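Local coordinates for glucose-6-phosphate isomerase (Thermus thermophilus, PDB 1ZZG), which probably catalyses the reversible isomerisation of glucose 6-phosphate to fructose 6-phosphate, a step of both glycolysis and gluconeogenesis, at residues 267-272 and 390-395; 320-325 and 332-337; 14-19 and 229-234. One frame throughout, in Å; residues are numbered along the deposited sequence.

Contact 3 (14-19 with 229-234) closes first along the chain; contact 1 (267-272 with 390-395) then opens, and contact 2 (320-325 with 332-337) is nested inside its loop. Contacts 1 and 3 are neighbours, centres about 18 Å and nearest atoms about 4 Å apart, and both involve helices 20-32 and 371-391, the latter running into contact 1. Contact 2 lies across the chain's centre from contact 1, about 49 Å between centres, in the loop that follows strand 306-313. That strand and edge strand 271-272 belong to the same mixed sheet. Contacts 1 and 2 meet the second subunit, so the dimer draws on two distant parts of the chain, whereas contact 3 joins helices within one subunit.

Contact 1: residues 267-272 and 390-395; sequences ESLGKV and ELWEVN
Two bends, at chi2 (-83°) and chi4 (52°), curl the Lys271 chain back over the end of helix 257-269, while chi1 sets CG anti to the carbonyl carbon. Lys271 NZ thereby gains carbonyl partners on both segments: Asn395 O at 2.7 Å, lying with NZ in its carbonyl plane, and Ser268 O at 2.9 Å, which NZ meets from above the plane. A bond to Asp398 O, beyond the segments, and a weak one to Glu267 O complete the grip. The same helix end carries Glu267, the predicted proton donor. Lysine suits this buried place because its ammonium can serve several carbonyls, and the helix end would probably favour the charge. An alanine here, lacking the ammonium these carbonyls share, would probably loosen the tie to Asn395. Lys271 CB lies 3.9 Å from Val394 CB, and Leu269 CB meets Trp392 CZ3 at 3.7 Å, the latter two side chains crossing at about a right angle. A water donates to Val272 O and accepts from Asn395 N, bridging the segments. Glu393 closes helix 371-391 in a Schellman motif. Leu269 touches Leu388 of that helix, Val394 and Trp392 rest on strand 278-287, and Gln297 of the second subunit bonds Gly270 O.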
loop_
_atom_site.group_PDB
_atom_site.type_symbol
_atom_site.label_atom_id
_atom_site.label_comp_id
_atom_site.label_asym_id
_atom_site.label_seq_id
_atom_site.Cartn_x
_atom_site.Cartn_y
_atom_site.Cartn_z
ATOM N N GLU A 267 5.755 13.930 -5.126
ATOM C CA GLU A 267 6.801 14.285 -6.074
ATOM C C GLU A 267 6.581 15.628 -6.762
ATOM O O GLU A 267 7.541 16.319 -7.098
ATOM C CB GLU A 267 6.949 13.176 -7.118
ATOM C CG GLU A 267 8.383 12.935 -7.534
ATOM C CD GLU A 267 8.568 11.641 -8.306
ATOM O OE1 GLU A 267 9.413 10.823 -7.887
ATOM O OE2 GLU A 267 7.876 11.444 -9.328
ATOM N N SER A 268 5.321 16.002 -6.967
ATOM C CA SER A 268 5.012 17.265 -7.628
ATOM C C SER A 268 5.151 18.489 -6.722
ATOM O O SER A 268 5.762 19.489 -7.108
ATOM C CB SER A 268 3.585 17.246 -8.193
ATOM O OG SER A 268 3.425 16.269 -9.208
ATOM N N LEU A 269 4.600 18.397 -5.515
ATOM C CA LEU A 269 4.597 19.523 -4.589
ATOM C C LEU A 269 5.627 19.539 -3.450
ATOM O O LEU A 269 5.750 20.543 -2.742
ATOM C CB LEU A 269 3.176 19.675 -4.035
ATOM C CG LEU A 269 2.129 19.715 -5.165
ATOM C CD1 LEU A 269 0.709 19.668 -4.602
ATOM C CD2 LEU A 269 2.342 20.976 -6.000
ATOM N N GLY A 270 6.351 18.437 -3.259
ATOM C CA GLY A 270 7.380 18.396 -2.226
ATOM C C GLY A 270 8.574 19.071 -2.872
ATOM O O GLY A 270 9.484 18.415 -3.389
ATOM N N LYS A 271 8.571 20.398 -2.839
ATOM C CA LYS A 271 9.614 21.163 -3.511
ATOM C C LYS A 271 10.072 22.407 -2.769
ATOM O O LYS A 271 9.493 22.796 -1.759
ATOM C CB LYS A 271 9.083 21.613 -4.879
ATOM C CG LYS A 271 8.687 20.487 -5.823
ATOM C CD LYS A 271 9.907 19.942 -6.557
ATOM C CE LYS A 271 9.552 18.705 -7.369
ATOM N NZ LYS A 271 8.385 18.956 -8.253
ATOM N N VAL A 272 11.119 23.024 -3.308
ATOM C CA VAL A 272 11.649 24.274 -2.785
ATOM C C VAL A 272 10.933 25.325 -3.629
ATOM O O VAL A 272 11.053 25.311 -4.861
ATOM C CB VAL A 272 13.163 24.408 -3.036
ATOM C CG1 VAL A 272 13.647 25.759 -2.538
ATOM C CG2 VAL A 272 13.912 23.284 -2.338
ATOM N N GLU A 390 1.051 26.224 -8.850
ATOM C CA GLU A 390 1.032 27.673 -9.011
ATOM C C GLU A 390 0.770 28.362 -7.673
ATOM O O GLU A 390 1.432 29.341 -7.331
ATOM C CB GLU A 390 -0.053 28.089 -10.016
ATOM C CG GLU A 390 0.161 27.581 -11.442
ATOM C CD GLU A 390 1.537 27.927 -11.994
ATOM O OE1 GLU A 390 2.140 28.914 -11.518
ATOM O OE2 GLU A 390 2.009 27.221 -12.913
ATOM N N LEU A 391 -0.203 27.853 -6.921
ATOM C CA LEU A 391 -0.539 28.433 -5.625
ATOM C C LEU A 391 0.628 28.389 -4.644
ATOM O O LEU A 391 0.773 29.283 -3.815
ATOM C CB LEU A 391 -1.745 27.715 -5.015
ATOM C CG LEU A 391 -3.092 27.907 -5.718
ATOM C CD1 LEU A 391 -4.106 26.938 -5.139
ATOM C CD2 LEU A 391 -3.571 29.348 -5.549
ATOM N N TRP A 392 1.459 27.353 -4.735
ATOM C CA TRP A 392 2.598 27.226 -3.831
ATOM C C TRP A 392 3.911 27.687 -4.456
ATOM O O TRP A 392 4.974 27.562 -3.850
ATOM C CB TRP A 392 2.733 25.780 -3.334
ATOM C CG TRP A 392 1.576 25.326 -2.489
ATOM C CD1 TRP A 392 0.498 26.072 -2.101
ATOM C CD2 TRP A 392 1.359 24.007 -1.968
ATOM N NE1 TRP A 392 -0.379 25.299 -1.378
ATOM C CE2 TRP A 392 0.123 24.027 -1.281
ATOM C CE3 TRP A 392 2.086 22.812 -2.016
ATOM C CZ2 TRP A 392 -0.407 22.891 -0.647
ATOM C CZ3 TRP A 392 1.562 21.680 -1.387
ATOM C CH2 TRP A 392 0.325 21.731 -0.711
ATOM N N GLU A 393 3.829 28.218 -5.672
ATOM C CA GLU A 393 5.000 28.737 -6.374
ATOM C C GLU A 393 6.161 27.764 -6.497
ATOM O O GLU A 393 7.307 28.092 -6.177
ATOM C CB GLU A 393 5.481 30.020 -5.695
ATOM C CG GLU A 393 4.389 31.064 -5.565
ATOM C CD GLU A 393 4.905 32.393 -5.052
ATOM O OE1 GLU A 393 5.612 32.408 -4.019
ATOM O OE2 GLU A 393 4.595 33.423 -5.682
ATOM N N VAL A 394 5.858 26.565 -6.975
ATOM C CA VAL A 394 6.874 25.543 -7.159
ATOM C C VAL A 394 6.747 24.994 -8.564
ATOM O O VAL A 394 5.748 25.232 -9.247
ATOM C CB VAL A 394 6.683 24.366 -6.176
ATOM C CG1 VAL A 394 6.899 24.829 -4.742
ATOM C CG2 VAL A 394 5.289 23.783 -6.341
ATOM N N ASN A 395 7.778 24.279 -8.991
ATOM C CA ASN A 395 7.787 23.635 -10.293
ATOM C C ASN A 395 7.214 22.254 -9.979
ATOM O O ASN A 395 7.894 21.399 -9.405
ATOM C CB ASN A 395 9.216 23.499 -10.819
ATOM C CG ASN A 395 9.270 22.869 -12.196
ATOM O OD1 ASN A 395 8.327 22.197 -12.621
ATOM N ND2 ASN A 395 10.379 23.073 -12.900
HETATM O O HOH W 1 10.147 24.190 -7.347
#

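Contact 2: residues 320-325 and 332-337; sequences VEIPEV and SYLFGK
A type II beta turn from Leu334 to Lys337 forms one side of this contact, within the long loop between strand 306-313 and helix 339-356. Its third residue, Gly336, has a positive phi at which a side chain would jam against the preceding carbonyl, so glycine fits. Lys337 N closes the turn on Leu334 O. Two nearly straight backbone bonds join the turn to Ile322, each nearly along the C=O axis: Ile322 N gives to Lys337 O at 2.8 Å, with 170° at the hydrogen, and Gly336 N gives to Ile322 O at 3.0 Å. The branched Ile322 side chain covers the backbone, CG1 coming within 3.4 Å of Lys337 O, and CD1 touches Leu334 CB.

Phe335 carries the other half. Glu324 CA sits 3.3 Å from its ring centroid, 10° off the normal, a CH-pi contact; Val325 N lies over the same face, 3.1 Å from Phe335 CZ. Ser332 CA lies against the opposite face, toward the rim, so a flat aromatic suits this slot. Pro323 O, beside Phe335 CD1, is buried without a polar partner. From the second subunit, Leu140 and Lys141 of helix 130-147 pack on Val325 and Pro323, and Arg410 of helix 403-414 makes a cation-pi contact with Tyr333. Where the loop runs into helix 339-356, Val320 and Ile322 pack on Leu339, and Val320 and Leu339 are joined by a backbone hydrogen bond.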
loop_
_atom_site.group_PDB
_atom_site.type_symbol
_atom_site.label_atom_id
_atom_site.label_comp_id
_atom_site.label_asym_id
_atom_site.label_seq_id
_atom_site.Cartn_x
_atom_site.Cartn_y
_atom_site.Cartn_z
ATOM N N VAL A 320 -24.153 -7.752 -4.453
ATOM C CA VAL A 320 -24.318 -9.073 -3.859
ATOM C C VAL A 320 -25.155 -8.985 -2.596
ATOM O O VAL A 320 -24.825 -8.237 -1.672
ATOM C CB VAL A 320 -22.964 -9.692 -3.474
ATOM C CG1 VAL A 320 -23.189 -10.973 -2.677
ATOM C CG2 VAL A 320 -22.151 -9.969 -4.713
ATOM N N GLU A 321 -26.239 -9.749 -2.551
ATOM C CA GLU A 321 -27.086 -9.740 -1.371
ATOM C C GLU A 321 -26.447 -10.640 -0.323
ATOM O O GLU A 321 -25.977 -11.732 -0.638
ATOM C CB GLU A 321 -28.493 -10.251 -1.700
ATOM C CG GLU A 321 -29.477 -10.074 -0.549
ATOM C CD GLU A 321 -30.893 -10.473 -0.911
ATOM O OE1 GLU A 321 -31.397 -10.017 -1.962
ATOM O OE2 GLU A 321 -31.505 -11.236 -0.137
ATOM N N ILE A 322 -26.411 -10.162 0.917
ATOM C CA ILE A 322 -25.845 -10.934 2.016
ATOM C C ILE A 322 -26.914 -11.941 2.445
ATOM O O ILE A 322 -27.957 -11.563 2.985
ATOM C CB ILE A 322 -25.481 -10.023 3.212
ATOM C CG1 ILE A 322 -24.466 -8.958 2.769
ATOM C CG2 ILE A 322 -24.901 -10.862 4.350
ATOM C CD1 ILE A 322 -24.221 -7.879 3.798
ATOM N N PRO A 323 -26.673 -13.236 2.196
ATOM C CA PRO A 323 -27.612 -14.310 2.547
ATOM C C PRO A 323 -27.687 -14.606 4.042
ATOM O O PRO A 323 -26.711 -14.428 4.772
ATOM C CB PRO A 323 -27.081 -15.491 1.748
ATOM C CG PRO A 323 -25.612 -15.277 1.815
ATOM C CD PRO A 323 -25.466 -13.789 1.556
ATOM N N GLU A 324 -28.852 -15.047 4.504
ATOM C CA GLU A 324 -29.005 -15.359 5.917
ATOM C C GLU A 324 -28.259 -16.657 6.192
ATOM O O GLU A 324 -28.145 -17.515 5.316
ATOM C CB GLU A 324 -30.488 -15.490 6.286
ATOM C CG GLU A 324 -31.188 -16.711 5.728
ATOM C CD GLU A 324 -32.687 -16.692 5.995
ATOM O OE1 GLU A 324 -33.091 -16.315 7.118
ATOM O OE2 GLU A 324 -33.461 -17.065 5.082
ATOM N N VAL A 325 -27.721 -16.780 7.401
ATOM C CA VAL A 325 -26.977 -17.972 7.788
ATOM C C VAL A 325 -27.644 -18.638 8.983
ATOM O O VAL A 325 -27.848 -18.009 10.024
ATOM C CB VAL A 325 -25.516 -17.630 8.174
ATOM C CG1 VAL A 325 -24.772 -18.893 8.589
ATOM C CG2 VAL A 325 -24.811 -16.968 7.006
ATOM N N SER A 332 -27.749 -11.207 11.797
ATOM C CA SER A 332 -29.044 -11.018 11.160
ATOM C C SER A 332 -29.308 -9.587 10.693
ATOM O O SER A 332 -30.104 -9.375 9.777
ATOM C CB SER A 332 -30.163 -11.469 12.104
ATOM O OG SER A 332 -30.171 -10.689 13.286
ATOM N N TYR A 333 -28.656 -8.609 11.314
ATOM C CA TYR A 333 -28.855 -7.219 10.912
ATOM C C TYR A 333 -28.275 -6.977 9.516
ATOM O O TYR A 333 -28.582 -5.976 8.865
ATOM C CB TYR A 333 -28.218 -6.263 11.933
ATOM C CG TYR A 333 -26.704 -6.224 11.936
ATOM C CD1 TYR A 333 -26.008 -5.244 11.223
ATOM C CD2 TYR A 333 -25.967 -7.150 12.675
ATOM C CE1 TYR A 333 -24.614 -5.185 11.253
ATOM C CE2 TYR A 333 -24.574 -7.101 12.711
ATOM C CZ TYR A 333 -23.904 -6.119 12.000
ATOM O OH TYR A 333 -22.528 -6.072 12.043
ATOM N N LEU A 334 -27.448 -7.915 9.059
ATOM C CA LEU A 334 -26.833 -7.825 7.741
ATOM C C LEU A 334 -27.621 -8.607 6.690
ATOM O O LEU A 334 -27.563 -8.283 5.502
ATOM C CB LEU A 334 -25.395 -8.351 7.787
ATOM C CG LEU A 334 -24.377 -7.545 8.596
ATOM C CD1 LEU A 334 -23.091 -8.345 8.746
ATOM C CD2 LEU A 334 -24.111 -6.215 7.905
ATOM N N PHE A 335 -28.352 -9.636 7.123
ATOM C CA PHE A 335 -29.128 -10.453 6.191
ATOM C C PHE A 335 -30.103 -9.582 5.408
ATOM O O PHE A 335 -30.771 -8.718 5.977
ATOM C CB PHE A 335 -29.915 -11.550 6.933
ATOM C CG PHE A 335 -29.061 -12.488 7.753
ATOM C CD1 PHE A 335 -27.690 -12.599 7.531
ATOM C CD2 PHE A 335 -29.640 -13.280 8.742
ATOM C CE1 PHE A 335 -26.908 -13.484 8.283
ATOM C CE2 PHE A 335 -28.868 -14.171 9.501
ATOM C CZ PHE A 335 -27.501 -14.271 9.271
ATOM N N GLY A 336 -30.183 -9.804 4.099
ATOM C CA GLY A 336 -31.089 -9.018 3.281
ATOM C C GLY A 336 -30.438 -7.790 2.677
ATOM O O GLY A 336 -30.833 -7.345 1.601
ATOM N N LYS A 337 -29.451 -7.230 3.370
ATOM C CA LYS A 337 -28.734 -6.056 2.872
ATOM C C LYS A 337 -27.746 -6.546 1.820
ATOM O O LYS A 337 -27.504 -7.748 1.718
ATOM C CB LYS A 337 -27.953 -5.378 4.001
ATOM C CG LYS A 337 -28.737 -5.180 5.290
ATOM C CD LYS A 337 -29.975 -4.326 5.079
ATOM C CE LYS A 337 -30.740 -4.156 6.383
ATOM N NZ LYS A 337 -32.050 -3.483 6.175
#

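Contact 3: residues 14-19 and 229-234; sequences EALSRH and PLKTAL
Leu234 carries most of this contact, one methyl against Leu16 and the other against His19. Its CB points toward helix 12-18, and CG, anti to the backbone N, carries the methyls to it. Leu234 CD2 lies over the backbone, 3.5 Å from Leu16 CA, and meets Leu16 CD1 at 3.9 Å. The other branch, Leu234 CD1, touches His19 CB at 3.8 Å, the two side chains crossing at about a right angle. Leu16 takes the same conformation, CG anti to N (chi1 179°), and although its CB starts along the flank, its end swings nearer to the other helix. There Leu16 CD2 meets Lys231 CE at 3.9 Å. Lysine serves on this partly exposed flank because its chain, extended beyond CG, offers methylenes to the leucine while carrying NZ on to Glu225 O.

His19 is held by its own helix. Its ring, CG beside the backbone N, turns His19 ND1 back to Ala15 O, giving a bond of 2.7 Å with 155° at the hydrogen. The oxygen lies in the ring plane and offers a lone pair, and because His19 N uses it too, Ala15 O is gripped twice. With ND1 committed as a donor, the ring's rotation is fixed, and CB and CG are left facing Leu234. Apart from the contact, Arg18 NH1 makes a salt bridge with Glu14, 2.7 Å from OE1 and 2.8 Å from OE2, while His19 CE1 lies against one face of the guanidinium.

Leu23 of helix 20-32 touches both leucines, and Phe12 touches Lys231 and Leu234. This is apolar helix-to-helix packing at a steep crossing, with segment axes 10.8 Å apart and 104° between their directions, joining the N-terminal helix 12-18 to helix 228-238.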
loop_
_atom_site.group_PDB
_atom_site.type_symbol
_atom_site.label_atom_id
_atom_site.label_comp_id
_atom_site.label_asym_id
_atom_site.label_seq_id
_atom_site.Cartn_x
_atom_site.Cartn_y
_atom_site.Cartn_z
ATOM N N GLU A 14 -17.679 30.587 1.582
ATOM C CA GLU A 14 -17.148 31.930 1.783
ATOM C C GLU A 14 -15.667 31.987 1.416
ATOM O O GLU A 14 -15.177 32.978 0.873
ATOM C CB GLU A 14 -17.352 32.361 3.242
ATOM C CG GLU A 14 -16.820 33.741 3.614
ATOM C CD GLU A 14 -15.308 33.789 3.721
ATOM O OE1 GLU A 14 -14.706 32.739 4.036
ATOM O OE2 GLU A 14 -14.722 34.877 3.509
ATOM N N ALA A 15 -14.960 30.908 1.714
ATOM C CA ALA A 15 -13.540 30.841 1.434
ATOM C C ALA A 15 -13.284 30.783 -0.066
ATOM O O ALA A 15 -12.331 31.378 -0.569
ATOM C CB ALA A 15 -12.939 29.634 2.123
ATOM N N LEU A 16 -14.145 30.066 -0.776
ATOM C CA LEU A 16 -14.024 29.945 -2.220
ATOM C C LEU A 16 -14.193 31.341 -2.816
ATOM O O LEU A 16 -13.372 31.805 -3.609
ATOM C CB LEU A 16 -15.110 29.018 -2.744
ATOM C CG LEU A 16 -15.111 28.808 -4.256
ATOM C CD1 LEU A 16 -13.789 28.206 -4.692
ATOM C CD2 LEU A 16 -16.266 27.903 -4.630
ATOM N N SER A 17 -15.259 32.012 -2.403
ATOM C CA SER A 17 -15.544 33.360 -2.869
ATOM C C SER A 17 -14.366 34.294 -2.576
ATOM O O SER A 17 -13.871 34.979 -3.472
ATOM C CB SER A 17 -16.810 33.885 -2.187
ATOM O OG SER A 17 -17.245 35.092 -2.784
ATOM N N ARG A 18 -13.903 34.305 -1.328
ATOM C CA ARG A 18 -12.797 35.171 -0.932
ATOM C C ARG A 18 -11.487 34.894 -1.667
ATOM O O ARG A 18 -10.708 35.814 -1.923
ATOM C CB ARG A 18 -12.558 35.073 0.577
ATOM C CG ARG A 18 -11.629 36.149 1.108
ATOM C CD ARG A 18 -11.580 36.182 2.637
ATOM N NE ARG A 18 -10.611 35.244 3.204
ATOM C CZ ARG A 18 -10.919 34.085 3.783
ATOM N NH1 ARG A 18 -12.184 33.697 3.882
ATOM N NH2 ARG A 18 -9.958 33.313 4.274
ATOM N N HIS A 19 -11.238 33.630 -1.998
ATOM C CA HIS A 19 -10.015 33.268 -2.699
ATOM C C HIS A 19 -10.222 33.149 -4.207
ATOM O O HIS A 19 -9.333 32.700 -4.929
ATOM C CB HIS A 19 -9.450 31.957 -2.136
ATOM C CG HIS A 19 -9.022 32.054 -0.704
ATOM N ND1 HIS A 19 -9.904 31.932 0.348
ATOM C CD2 HIS A 19 -7.814 32.318 -0.152
ATOM C CE1 HIS A 19 -9.259 32.117 1.485
ATOM N NE2 HIS A 19 -7.989 32.354 1.210
ATOM N N PRO A 229 -11.711 20.924 -9.803
ATOM C CA PRO A 229 -10.265 20.893 -9.552
ATOM C C PRO A 229 -9.728 22.136 -8.832
ATOM O O PRO A 229 -8.799 22.035 -8.038
ATOM C CB PRO A 229 -9.670 20.726 -10.951
ATOM C CG PRO A 229 -10.739 19.988 -11.684
ATOM C CD PRO A 229 -11.993 20.697 -11.230
ATOM N N LEU A 230 -10.303 23.305 -9.109
ATOM C CA LEU A 230 -9.861 24.531 -8.432
ATOM C C LEU A 230 -10.389 24.536 -6.995
ATOM O O LEU A 230 -9.763 25.096 -6.100
ATOM C CB LEU A 230 -10.365 25.783 -9.160
ATOM C CG LEU A 230 -9.559 26.248 -10.371
ATOM C CD1 LEU A 230 -10.263 27.427 -11.014
ATOM C CD2 LEU A 230 -8.144 26.633 -9.943
ATOM N N LYS A 231 -11.543 23.909 -6.785
ATOM C CA LYS A 231 -12.130 23.839 -5.451
ATOM C C LYS A 231 -11.313 22.962 -4.511
ATOM O O LYS A 231 -11.031 23.359 -3.373
ATOM C CB LYS A 231 -13.559 23.302 -5.516
ATOM C CG LYS A 231 -14.559 24.264 -6.120
ATOM C CD LYS A 231 -15.969 23.729 -5.941
ATOM C CE LYS A 231 -16.998 24.644 -6.569
ATOM N NZ LYS A 231 -18.372 24.185 -6.247
ATOM N N THR A 232 -10.941 21.765 -4.971
ATOM C CA THR A 232 -10.155 20.868 -4.123
ATOM C C THR A 232 -8.733 21.400 -3.983
ATOM O O THR A 232 -8.078 21.174 -2.966
ATOM C CB THR A 232 -10.146 19.407 -4.662
ATOM O OG1 THR A 232 -9.631 19.375 -5.999
ATOM C CG2 THR A 232 -11.566 18.836 -4.647
ATOM N N ALA A 233 -8.258 22.117 -5.000
ATOM C CA ALA A 233 -6.927 22.710 -4.929
ATOM C C ALA A 233 -6.967 23.701 -3.761
ATOM O O ALA A 233 -6.042 23.770 -2.949
ATOM C CB ALA A 233 -6.602 23.435 -6.218
ATOM N N LEU A 234 -8.055 24.462 -3.679
ATOM C CA LEU A 234 -8.218 25.434 -2.600
ATOM C C LEU A 234 -8.210 24.719 -1.250
ATOM O O LEU A 234 -7.531 25.146 -0.316
ATOM C CB LEU A 234 -9.532 26.205 -2.755
ATOM C CG LEU A 234 -9.836 27.203 -1.628
ATOM C CD1 LEU A 234 -8.757 28.283 -1.602
ATOM C CD2 LEU A 234 -11.213 27.823 -1.832
#